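Local coordinates for protein alternansucrase (Leuconostoc mesenteroides, PDB 6HVG) that is a large family 70 glycosyl hydrolase-type protein in which a calcium-containing barrel domain is combined with repeat modules of the choline-binding and cell-wall-binding kind, at residues L658-G663 against Q667-Q672; Y642-S647 against N652-I657; Y173-D176 against Q180-G183. All coordinates share one frame; numbering follows the deposited sequence.

Along the chain the three contacts come in series, with no nesting or crossing. Contact 3 is met first: in an N-terminal choline-binding-type repeat it closes the short turn after strand 170-174 and ties the end of that strand to the chain running on to strand 185-188. The other two lie far off in the family 70 domain, contact 1 being about 56 Å from contact 3 between centres. Contact 2 closes the excursion through helix 648-652, between helix 629-642 and strand 657-658. Contact 1 starts at the very next residue and folds helix 665-671 back against the end of that strand. The centres of contacts 1 and 2 are about 17 Å apart.

Contact 1: residues L658-G663 against Q667-Q672; sequences LEDWNG and QYVNQQ
V669 and L658 meet methyl to methyl, tip to tip, where helix 665-671 folds back beside the end of strand 657-658. L658 CD1 lies 3.4 Å from V669 CG2, and the other valine branch, CG1, stays at 4.2 Å from that same L658 CD1. Two torsions describe how these groups are set: L658 turns CG opposite its carbonyl carbon (chi1 -64°), while in V669, with CG1 opposite the backbone N, CG2 is the branch turned to L658. D660 comes in across the valine at about a right angle, its OD2 4.1 Å from V669 CG2, a van der Waals touch and no more. The polar business of D660 is elsewhere: OD2 bonds to T678 OG1 and OD1 to the backbone N of M679, which fastens the carboxylate to the neighbouring strand 678-679. Near the turn that joins the two segments, Q667, its chain bent at chi2 (69°), brings OE1 to 3.6 Å from G663 O. Both atoms are acceptors, so this is proximity without a bond. N662 OD1 meanwhile caps the backbone N of K664 at the entry to the helix. No hydrogen bond crosses between 658-663 and 667-672: between these segments the touch is a small, largely buried aliphatic one, and the polar D660 at its border is satisfied by strand 678-679.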
loop_
_atom_site.group_PDB
_atom_site.type_symbol
_atom_site.label_atom_id
_atom_site.label_comp_id
_atom_site.label_asym_id
_atom_site.label_seq_id
_atom_site.Cartn_x
_atom_site.Cartn_y
_atom_site.Cartn_z
ATOM N N LEU A 658 19.400 -9.855 6.541
ATOM C CA LEU A 658 18.287 -10.032 5.614
ATOM C C LEU A 658 17.099 -9.209 6.092
ATOM O O LEU A 658 16.776 -9.219 7.276
ATOM C CB LEU A 658 17.822 -11.485 5.604
ATOM C CG LEU A 658 18.775 -12.552 5.117
ATOM C CD1 LEU A 658 18.232 -13.920 5.459
ATOM C CD2 LEU A 658 19.031 -12.389 3.618
ATOM N N GLU A 659 16.421 -8.531 5.166
ATOM C CA GLU A 659 15.063 -8.012 5.380
ATOM C C GLU A 659 14.104 -9.136 4.988
ATOM O O GLU A 659 13.716 -9.231 3.827
ATOM C CB GLU A 659 14.798 -6.787 4.519
ATOM C CG GLU A 659 13.552 -5.988 4.898
ATOM C CD GLU A 659 12.876 -5.248 3.724
ATOM O OE1 GLU A 659 13.433 -5.155 2.615
ATOM O OE2 GLU A 659 11.746 -4.748 3.901
ATOM N N ASP A 660 13.772 -10.003 5.960
ATOM C CA ASP A 660 12.977 -11.204 5.728
ATOM C C ASP A 660 11.757 -11.253 6.656
ATOM O O ASP A 660 11.822 -11.807 7.736
ATOM C CB ASP A 660 13.846 -12.446 5.894
ATOM C CG ASP A 660 14.358 -12.641 7.325
ATOM O OD1 ASP A 660 14.603 -11.622 8.037
ATOM O OD2 ASP A 660 14.532 -13.827 7.727
ATOM N N TRP A 661 10.641 -10.680 6.205
ATOM C CA TRP A 661 9.507 -10.424 7.077
ATOM C C TRP A 661 8.657 -11.658 7.401
ATOM O O TRP A 661 8.049 -11.699 8.462
ATOM C CB TRP A 661 8.614 -9.342 6.489
ATOM C CG TRP A 661 9.193 -7.994 6.442
ATOM C CD1 TRP A 661 9.654 -7.345 5.346
ATOM C CD2 TRP A 661 9.374 -7.097 7.542
ATOM N NE1 TRP A 661 10.113 -6.084 5.685
ATOM C CE2 TRP A 661 9.949 -5.909 7.030
ATOM C CE3 TRP A 661 9.107 -7.177 8.909
ATOM C CZ2 TRP A 661 10.264 -4.825 7.836
ATOM C CZ3 TRP A 661 9.408 -6.088 9.699
ATOM C CH2 TRP A 661 9.981 -4.934 9.164
ATOM N N ASN A 662 8.623 -12.664 6.523
ATOM C CA ASN A 662 7.749 -13.820 6.755
ATOM C C ASN A 662 8.129 -14.549 8.029
ATOM O O ASN A 662 9.297 -14.772 8.292
ATOM C CB ASN A 662 7.782 -14.813 5.593
ATOM C CG ASN A 662 6.670 -15.851 5.684
ATOM O OD1 ASN A 662 6.724 -16.777 6.491
ATOM N ND2 ASN A 662 5.668 -15.708 4.848
ATOM N N GLY A 663 7.120 -14.924 8.802
ATOM C CA GLY A 663 7.308 -15.560 10.088
ATOM C C GLY A 663 7.967 -16.919 10.007
ATOM O O GLY A 663 8.421 -17.413 11.033
ATOM N N GLN A 667 13.454 -20.002 10.103
ATOM C CA GLN A 667 13.723 -21.437 10.090
ATOM C C GLN A 667 14.279 -21.870 8.743
ATOM O O GLN A 667 15.147 -22.738 8.695
ATOM C CB GLN A 667 12.453 -22.238 10.413
ATOM C CG GLN A 667 11.941 -22.118 11.849
ATOM C CD GLN A 667 11.370 -20.730 12.210
ATOM O OE1 GLN A 667 10.812 -20.021 11.359
ATOM N NE2 GLN A 667 11.573 -20.316 13.462
ATOM N N TYR A 668 13.797 -21.261 7.653
ATOM C CA TYR A 668 14.410 -21.465 6.343
ATOM C C TYR A 668 15.887 -21.077 6.378
ATOM O O TYR A 668 16.743 -21.865 6.018
ATOM C CB TYR A 668 13.711 -20.635 5.264
ATOM C CG TYR A 668 14.353 -20.771 3.901
ATOM C CD1 TYR A 668 15.410 -19.950 3.520
ATOM C CD2 TYR A 668 13.910 -21.720 3.002
ATOM C CE1 TYR A 668 16.016 -20.093 2.285
ATOM C CE2 TYR A 668 14.499 -21.858 1.765
ATOM C CZ TYR A 668 15.547 -21.053 1.398
ATOM O OH TYR A 668 16.118 -21.231 0.158
ATOM N N VAL A 669 16.176 -19.856 6.820
ATOM C CA VAL A 669 17.531 -19.332 6.808
ATOM C C VAL A 669 18.473 -20.260 7.585
ATOM O O VAL A 669 19.598 -20.517 7.170
ATOM C CB VAL A 669 17.574 -17.892 7.375
ATOM C CG1 VAL A 669 19.015 -17.426 7.602
ATOM C CG2 VAL A 669 16.843 -16.911 6.460
ATOM N N ASN A 670 17.996 -20.770 8.707
ATOM C CA ASN A 670 18.770 -21.672 9.549
ATOM C C ASN A 670 18.993 -23.040 8.895
ATOM O O ASN A 670 20.059 -23.624 9.055
ATOM C CB ASN A 670 18.082 -21.835 10.911
ATOM C CG ASN A 670 18.915 -22.617 11.894
ATOM O OD1 ASN A 670 20.010 -22.225 12.235
ATOM N ND2 ASN A 670 18.398 -23.724 12.347
ATOM N N GLN A 671 17.995 -23.549 8.168
ATOM C CA GLN A 671 18.165 -24.788 7.395
ATOM C C GLN A 671 19.226 -24.596 6.323
ATOM O O GLN A 671 20.009 -25.503 6.054
ATOM C CB GLN A 671 16.864 -25.233 6.736
ATOM C CG GLN A 671 15.836 -25.887 7.646
ATOM C CD GLN A 671 14.475 -26.034 6.942
ATOM O OE1 GLN A 671 14.359 -26.737 5.922
ATOM N NE2 GLN A 671 13.441 -25.371 7.475
ATOM N N GLN A 672 19.261 -23.413 5.715
ATOM C CA GLN A 672 20.227 -23.130 4.673
ATOM C C GLN A 672 21.581 -22.602 5.194
ATOM O O GLN A 672 22.411 -22.161 4.413
ATOM C CB GLN A 672 19.618 -22.172 3.657
ATOM C CG GLN A 672 18.348 -22.689 2.991
ATOM C CD GLN A 672 18.525 -24.032 2.292
ATOM O OE1 GLN A 672 19.424 -24.205 1.476
ATOM N NE2 GLN A 672 17.650 -24.975 2.599
#

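Contact 2: residues Y642-S647 against N652-I657; sequences YGTDKS and NKHLSI
A loop-helix-loop excursion of the family 70 domain, running from the end of helix 629-642 through helix 648-652 to strand 657-658, is closed by an offset stack of Y642 on H654. The ring centroids are 3.9 Å apart and the planes 14° from parallel. H654 NE2 sits over the phenol face, 3.3 Å from Y642 CG, and the imidazole also receives Y642 CB over its face in a CH-pi contact, CB being 3.5 Å from H654 CE1. The two side chains approach at about a right angle even though their rings end almost flat on each other. Both turn CG opposite the carbonyl carbon; for Y642 (chi1 -49°) this swings the ring back over H654. The rotation of the imidazole is fixed by a bond from ND1 to the backbone O of N650. T644 CG2 adds a loose touch at 4.5 Å from H654 ND1. Further along, S656 OG reaches H654 O at 3.3 Å from above the carbonyl plane, and it also pairs with I618 N of strand 617-620. S647 OG caps the N of N650 where the short helix starts. F638 of helix 629-642 packs against both H654 and S656, K639 of that helix against T644, while I657 leads into the barrel by backbone bonds to I618 and V620 of strand 617-620.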
loop_
_atom_site.group_PDB
_atom_site.type_symbol
_atom_site.label_atom_id
_atom_site.label_comp_id
_atom_site.label_asym_id
_atom_site.label_seq_id
_atom_site.Cartn_x
_atom_site.Cartn_y
_atom_site.Cartn_z
ATOM N N TYR A 642 35.804 -15.192 1.005
ATOM C CA TYR A 642 36.236 -14.844 2.378
ATOM C C TYR A 642 36.248 -16.016 3.353
ATOM O O TYR A 642 36.547 -15.831 4.515
ATOM C CB TYR A 642 35.346 -13.733 2.952
ATOM C CG TYR A 642 35.142 -12.542 2.026
ATOM C CD1 TYR A 642 36.221 -11.847 1.516
ATOM C CD2 TYR A 642 33.863 -12.117 1.661
ATOM C CE1 TYR A 642 36.051 -10.757 0.683
ATOM C CE2 TYR A 642 33.677 -11.029 0.823
ATOM C CZ TYR A 642 34.774 -10.350 0.340
ATOM O OH TYR A 642 34.578 -9.278 -0.500
ATOM N N GLY A 643 35.924 -17.222 2.893
ATOM C CA GLY A 643 35.886 -18.396 3.774
ATOM C C GLY A 643 35.018 -18.203 5.014
ATOM O O GLY A 643 35.412 -18.559 6.115
ATOM N N THR A 644 33.819 -17.658 4.823
ATOM C CA THR A 644 32.896 -17.391 5.920
ATOM C C THR A 644 32.435 -18.643 6.640
ATOM O O THR A 644 32.069 -18.584 7.824
ATOM C CB THR A 644 31.650 -16.623 5.442
ATOM O OG1 THR A 644 31.035 -17.312 4.341
ATOM C CG2 THR A 644 32.038 -15.210 5.016
ATOM N N ASP A 645 32.453 -19.777 5.953
ATOM C CA ASP A 645 32.082 -21.043 6.598
ATOM C C ASP A 645 33.241 -21.720 7.344
ATOM O O ASP A 645 33.038 -22.787 7.925
ATOM C CB ASP A 645 31.409 -22.010 5.614
ATOM C CG ASP A 645 32.239 -22.290 4.375
ATOM O OD1 ASP A 645 33.237 -21.562 4.109
ATOM O OD2 ASP A 645 31.859 -23.236 3.637
ATOM N N LYS A 646 34.424 -21.095 7.371
ATOM C CA LYS A 646 35.607 -21.711 7.982
ATOM C C LYS A 646 35.707 -21.428 9.481
ATOM O O LYS A 646 36.115 -22.298 10.249
ATOM C CB LYS A 646 36.911 -21.230 7.312
ATOM C CG LYS A 646 37.056 -21.467 5.819
ATOM C CD LYS A 646 37.294 -22.923 5.423
ATOM C CE LYS A 646 36.002 -23.760 5.399
ATOM N NZ LYS A 646 35.896 -24.775 4.298
ATOM N N SER A 647 35.367 -20.206 9.882
ATOM C CA SER A 647 35.465 -19.785 11.287
ATOM C C SER A 647 34.458 -18.691 11.608
ATOM O O SER A 647 33.929 -18.054 10.715
ATOM C CB SER A 647 36.879 -19.259 11.582
ATOM O OG SER A 647 37.086 -17.977 11.001
ATOM N N ASN A 652 32.150 -13.336 10.958
ATOM C CA ASN A 652 31.837 -12.084 11.639
ATOM C C ASN A 652 32.592 -10.875 11.119
ATOM O O ASN A 652 32.225 -9.759 11.452
ATOM C CB ASN A 652 32.018 -12.224 13.138
ATOM C CG ASN A 652 31.100 -13.288 13.742
ATOM O OD1 ASN A 652 30.433 -14.056 13.032
ATOM N ND2 ASN A 652 31.040 -13.320 15.078
ATOM N N LYS A 653 33.609 -11.086 10.283
ATOM C CA LYS A 653 34.269 -9.993 9.558
ATOM C C LYS A 653 33.406 -9.443 8.432
ATOM O O LYS A 653 33.699 -8.382 7.883
ATOM C CB LYS A 653 35.594 -10.458 8.939
ATOM C CG LYS A 653 36.824 -10.018 9.687
ATOM C CD LYS A 653 38.058 -10.754 9.172
ATOM C CE LYS A 653 39.180 -10.746 10.212
ATOM N NZ LYS A 653 40.165 -11.827 9.957
ATOM N N HIS A 654 32.372 -10.175 8.057
ATOM C CA HIS A 654 31.496 -9.775 6.964
ATOM C C HIS A 654 30.046 -9.939 7.399
ATOM O O HIS A 654 29.270 -10.656 6.753
ATOM C CB HIS A 654 31.777 -10.611 5.711
ATOM C CG HIS A 654 33.187 -10.520 5.235
ATOM N ND1 HIS A 654 34.185 -11.324 5.743
ATOM C CD2 HIS A 654 33.772 -9.730 4.305
ATOM C CE1 HIS A 654 35.329 -11.024 5.155
ATOM N NE2 HIS A 654 35.101 -10.070 4.267
ATOM N N LEU A 655 29.698 -9.263 8.500
ATOM C CA LEU A 655 28.319 -9.242 9.000
ATOM C C LEU A 655 27.339 -8.862 7.906
ATOM O O LEU A 655 27.509 -7.838 7.281
ATOM C CB LEU A 655 28.155 -8.243 10.146
ATOM C CG LEU A 655 28.461 -8.752 11.539
ATOM C CD1 LEU A 655 28.477 -7.573 12.498
ATOM C CD2 LEU A 655 27.433 -9.792 11.971
ATOM N N SER A 656 26.322 -9.709 7.715
ATOM C CA SER A 656 25.301 -9.565 6.665
ATOM C C SER A 656 23.899 -9.866 7.192
ATOM O O SER A 656 23.700 -10.855 7.911
ATOM C CB SER A 656 25.588 -10.527 5.504
ATOM O OG SER A 656 26.731 -10.112 4.790
ATOM N N ILE A 657 22.927 -9.033 6.822
ATOM C CA ILE A 657 21.565 -9.151 7.338
ATOM C C ILE A 657 20.557 -9.297 6.209
ATOM O O ILE A 657 20.823 -8.923 5.063
ATOM C CB ILE A 657 21.185 -7.960 8.256
ATOM C CG1 ILE A 657 21.134 -6.647 7.465
ATOM C CG2 ILE A 657 22.166 -7.878 9.412
ATOM C CD1 ILE A 657 20.795 -5.421 8.308
#

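Contact 3: residues Y173-D176 against Q180-G183; sequences YFDD and QVKG
Y173 O is approached by two donors from the returning chain. V181 N gives it the real hydrogen bond, 3.1 Å long and nearly straight at the hydrogen (166°), tilted 25° from the carbonyl plane; Q180 CA adds a CA-H...O contact to Y173 O at 3.4 Å. Together they go with a single backbone bridge between F174 and Q180. On one side of the bridge Y173 and V181 lie side by side, pointing the same way, with V181 CG2 at the ring edge 3.8 Å from Y173 CD1. The D175 side chain, which crosses that of V181 at about a right angle, brings OD2 to the same methyl and pairs through OD1 with R186 of strand 185-188. On the other side F174 CE2 packs 3.5 Å from Q180 CB, ring and amide planes 55° apart. The glutamine chain is fully extended, CG opposite the backbone N, which carries the amide past the ring toward a weak bond from NE2 to T199 O. One backbone bond flanked by ring-to-aliphatic packing on both sides, with the D175 carboxylate beside the valine, thus closes the turn after strand 170-174, and the D175-R186 salt bridge joins it to strand 185-188 of the same repeat.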
loop_
_atom_site.group_PDB
_atom_site.type_symbol
_atom_site.label_atom_id
_atom_site.label_comp_id
_atom_site.label_asym_id
_atom_site.label_seq_id
_atom_site.Cartn_x
_atom_site.Cartn_y
_atom_site.Cartn_z
ATOM N N TYR A 173 -17.566 21.111 28.685
ATOM C CA TYR A 173 -17.973 21.937 29.836
ATOM C C TYR A 173 -17.748 21.194 31.148
ATOM O O TYR A 173 -17.964 19.990 31.219
ATOM C CB TYR A 173 -19.446 22.393 29.717
ATOM C CG TYR A 173 -19.892 23.383 30.803
ATOM C CD1 TYR A 173 -20.336 22.929 32.031
ATOM C CD2 TYR A 173 -19.856 24.772 30.606
ATOM C CE1 TYR A 173 -20.731 23.802 33.031
ATOM C CE2 TYR A 173 -20.247 25.653 31.612
ATOM C CZ TYR A 173 -20.685 25.151 32.825
ATOM O OH TYR A 173 -21.082 25.951 33.871
ATOM N N PHE A 174 -17.291 21.930 32.166
ATOM C CA PHE A 174 -17.130 21.421 33.522
ATOM C C PHE A 174 -17.841 22.334 34.514
ATOM O O PHE A 174 -17.681 23.546 34.466
ATOM C CB PHE A 174 -15.644 21.329 33.877
ATOM C CG PHE A 174 -14.835 20.567 32.869
ATOM C CD1 PHE A 174 -14.465 21.162 31.669
ATOM C CD2 PHE A 174 -14.467 19.251 33.103
ATOM C CE1 PHE A 174 -13.748 20.457 30.714
ATOM C CE2 PHE A 174 -13.733 18.547 32.155
ATOM C CZ PHE A 174 -13.375 19.144 30.954
ATOM N N ASP A 175 -18.631 21.749 35.407
ATOM C CA ASP A 175 -19.370 22.508 36.435
ATOM C C ASP A 175 -18.384 23.083 37.450
ATOM O O ASP A 175 -17.175 22.994 37.230
ATOM C CB ASP A 175 -20.393 21.600 37.141
ATOM C CG ASP A 175 -21.627 21.310 36.300
ATOM O OD1 ASP A 175 -22.127 22.233 35.622
ATOM O OD2 ASP A 175 -22.125 20.160 36.355
ATOM N N ASP A 176 -18.886 23.669 38.545
ATOM C CA ASP A 176 -18.015 24.292 39.581
ATOM C C ASP A 176 -17.060 23.322 40.332
ATOM O O ASP A 176 -15.946 23.711 40.710
ATOM C CB ASP A 176 -18.843 25.094 40.599
ATOM C CG ASP A 176 -19.543 26.322 39.980
ATOM O OD1 ASP A 176 -20.519 26.814 40.586
ATOM O OD2 ASP A 176 -19.139 26.809 38.901
ATOM N N GLN A 180 -16.962 16.944 34.318
ATOM C CA GLN A 180 -17.382 17.153 32.949
ATOM C C GLN A 180 -18.819 16.705 32.766
ATOM O O GLN A 180 -19.222 15.645 33.244
ATOM C CB GLN A 180 -16.487 16.396 31.985
ATOM C CG GLN A 180 -16.876 16.556 30.530
ATOM C CD GLN A 180 -15.959 15.803 29.583
ATOM O OE1 GLN A 180 -14.888 15.335 29.977
ATOM N NE2 GLN A 180 -16.365 15.701 28.311
ATOM N N VAL A 181 -19.574 17.536 32.051
ATOM C CA VAL A 181 -20.998 17.344 31.823
ATOM C C VAL A 181 -21.236 16.646 30.504
ATOM O O VAL A 181 -20.680 17.031 29.505
ATOM C CB VAL A 181 -21.733 18.692 31.804
ATOM C CG1 VAL A 181 -23.218 18.498 31.591
ATOM C CG2 VAL A 181 -21.492 19.441 33.107
ATOM N N LYS A 182 -22.081 15.622 30.525
ATOM C CA LYS A 182 -22.427 14.854 29.347
ATOM C C LYS A 182 -23.928 14.620 29.281
ATOM O O LYS A 182 -24.585 14.340 30.286
ATOM C CB LYS A 182 -21.712 13.524 29.366
ATOM C CG LYS A 182 -20.250 13.646 29.060
ATOM C CD LYS A 182 -19.546 12.305 29.105
ATOM C CE LYS A 182 -18.029 12.466 29.129
ATOM N NZ LYS A 182 -17.372 11.133 29.151
ATOM N N GLY A 183 -24.469 14.761 28.079
ATOM C CA GLY A 183 -25.886 14.543 27.825
ATOM C C GLY A 183 -26.801 15.517 28.539
ATOM O O GLY A 183 -27.932 15.195 28.847
#